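Local coordinates for protein ribokinase (PDB 6ILS) that phosphorylates D-ribose at O-5, using ATP and a divalent cation, to yield D-ribose 5-phosphate, at residues L52-Y57 with M269-S274. Sequence-based numbering, arbitrary orientation.
Sequences LMYPTY and MVEGKS
Y54 and E271 mark the closest approach of two chain turns, their CA atoms 8.7 Å apart, and side chains rather than backbone fill the interval. Residues 52-57 leave helix 41-51 at L52 and enter strand 56-63 at T56; residues 269-274 close helix 257-270 with a Schellman motif, in which G272 takes positive phi and its N bonds to M269 O at 3.0 Å, before S274 caps the next helix. The Y54 ring meets V270 face on: CG1 stands 3.8 Å from the ring centroid, 17° off the normal, a CH-pi contact displaced toward CZ. CG2, on the same side of the ring as CG1, sits over the hydroxyl, 3.5 Å from Y54 OH. With CG trans to its own N (chi1 -162°), the ring leans toward the helix end, while P55 CD packs on its opposite face. E271 runs past the ring in the opposite direction, its chain extended beyond CG, and brings OE2 to an oblique position 3.7 Å from Y54 CD1; the carboxylate plane is turned 55° from the ring, and OE2 forms a salt bridge with R302, which also bonds L52 O. At the hydroxyl, a water in the ring plane donates to Y54 OH (2.7 Å) and to V270 O (3.1 Å), while P3 O is a further partner of Y54 OH. Replacing Y54 by an alanine would probably open a gap between V270 and P55 and leave P3 O and the bridging water without their hydroxyl partner. On the strand side, T56 OG1 donates to Y54 O (2.7 Å) from above the carbonyl plane. Away from the ribose and ATP sites, this is partly buried packing at the periphery of the alpha/beta PfkB (ribokinase) fold, joining a helix-to-strand connection of the central sheet to the C-terminal end of helix 257-270.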
# COMPACT_ATOMS: atom_id res chain seq x y z
N LEU B 52 24.70 7.88 -9.33
CA LEU B 52 25.72 8.83 -9.83
C LEU B 52 27.14 8.31 -9.56
O LEU B 52 28.04 9.08 -9.73
CB LEU B 52 25.52 10.21 -9.21
CG LEU B 52 24.24 10.95 -9.58
CD1 LEU B 52 24.12 12.22 -8.79
CD2 LEU B 52 24.17 11.25 -11.07
N MET B 53 27.21 7.07 -9.12
CA MET B 53 28.48 6.35 -8.88
C MET B 53 29.32 6.99 -7.77
O MET B 53 30.52 7.00 -7.89
CB MET B 53 29.29 6.18 -10.16
CG MET B 53 28.45 5.68 -11.29
SD MET B 53 27.88 4.04 -10.93
CE MET B 53 29.41 3.18 -10.62
N TYR B 54 28.68 7.51 -6.73
CA TYR B 54 29.44 7.95 -5.55
C TYR B 54 29.09 7.00 -4.40
O TYR B 54 27.94 6.70 -4.28
CB TYR B 54 29.17 9.39 -5.15
CG TYR B 54 30.25 9.91 -4.25
CD1 TYR B 54 31.44 10.37 -4.76
CD2 TYR B 54 30.11 9.86 -2.88
CE1 TYR B 54 32.45 10.81 -3.94
CE2 TYR B 54 31.11 10.29 -2.04
CZ TYR B 54 32.29 10.76 -2.58
OH TYR B 54 33.28 11.19 -1.76
N PRO B 55 30.07 6.50 -3.62
CA PRO B 55 29.82 5.58 -2.53
C PRO B 55 28.74 6.18 -1.63
O PRO B 55 28.98 7.18 -1.09
CB PRO B 55 31.13 5.56 -1.74
CG PRO B 55 32.17 5.97 -2.72
CD PRO B 55 31.48 6.82 -3.75
N THR B 56 27.62 5.48 -1.48
CA THR B 56 26.48 6.05 -0.77
C THR B 56 25.88 5.07 0.25
O THR B 56 25.58 3.92 -0.09
CB THR B 56 25.38 6.47 -1.77
OG1 THR B 56 25.89 7.47 -2.65
CG2 THR B 56 24.16 7.03 -1.04
N TYR B 57 25.71 5.54 1.48
CA TYR B 57 25.07 4.79 2.55
C TYR B 57 23.72 5.41 2.87
O TYR B 57 23.59 6.64 2.91
CB TYR B 57 25.93 4.79 3.83
CG TYR B 57 27.13 3.91 3.74
CD1 TYR B 57 28.24 4.30 3.00
CD2 TYR B 57 27.16 2.68 4.38
CE1 TYR B 57 29.35 3.48 2.90
CE2 TYR B 57 28.27 1.85 4.28
CZ TYR B 57 29.36 2.26 3.54
OH TYR B 57 30.46 1.46 3.43
N MET B 269 29.45 18.50 -5.02
CA MET B 269 30.18 19.24 -3.97
C MET B 269 31.20 18.33 -3.29
O MET B 269 32.31 18.74 -3.18
CB MET B 269 29.21 19.80 -2.94
CG MET B 269 29.89 20.33 -1.73
SD MET B 269 28.73 21.23 -0.72
CE MET B 269 28.72 22.77 -1.61
N VAL B 270 30.85 17.09 -2.95
CA VAL B 270 31.83 16.19 -2.28
C VAL B 270 32.96 15.78 -3.25
O VAL B 270 34.03 15.49 -2.79
CB VAL B 270 31.16 14.98 -1.62
CG1 VAL B 270 30.63 14.01 -2.65
CG2 VAL B 270 32.10 14.32 -0.64
N GLU B 271 32.72 15.82 -4.56
CA GLU B 271 33.78 15.54 -5.54
C GLU B 271 34.68 16.76 -5.77
O GLU B 271 35.58 16.63 -6.57
CB GLU B 271 33.14 15.08 -6.84
CG GLU B 271 32.56 13.70 -6.71
CD GLU B 271 31.98 13.21 -8.01
OE1 GLU B 271 31.88 14.04 -8.91
OE2 GLU B 271 31.61 12.03 -8.07
N GLY B 272 34.40 17.91 -5.18
CA GLY B 272 35.33 19.05 -5.29
C GLY B 272 35.00 20.00 -6.42
O GLY B 272 35.80 20.85 -6.72
N LYS B 273 33.80 19.90 -6.99
CA LYS B 273 33.48 20.79 -8.11
C LYS B 273 33.16 22.19 -7.59
O LYS B 273 32.80 22.32 -6.46
CB LYS B 273 32.32 20.21 -8.91
CG LYS B 273 32.67 18.94 -9.65
CD LYS B 273 31.56 18.44 -10.50
CE LYS B 273 31.97 17.24 -11.31
NZ LYS B 273 30.81 16.67 -12.02
N SER B 274 33.18 23.17 -8.49
CA SER B 274 32.86 24.58 -8.17
C SER B 274 31.37 24.73 -7.86
O SER B 274 30.60 23.93 -8.34
CB SER B 274 33.25 25.47 -9.30
OG SER B 274 32.37 25.34 -10.39
O HOH W 1 35.31 12.72 -2.57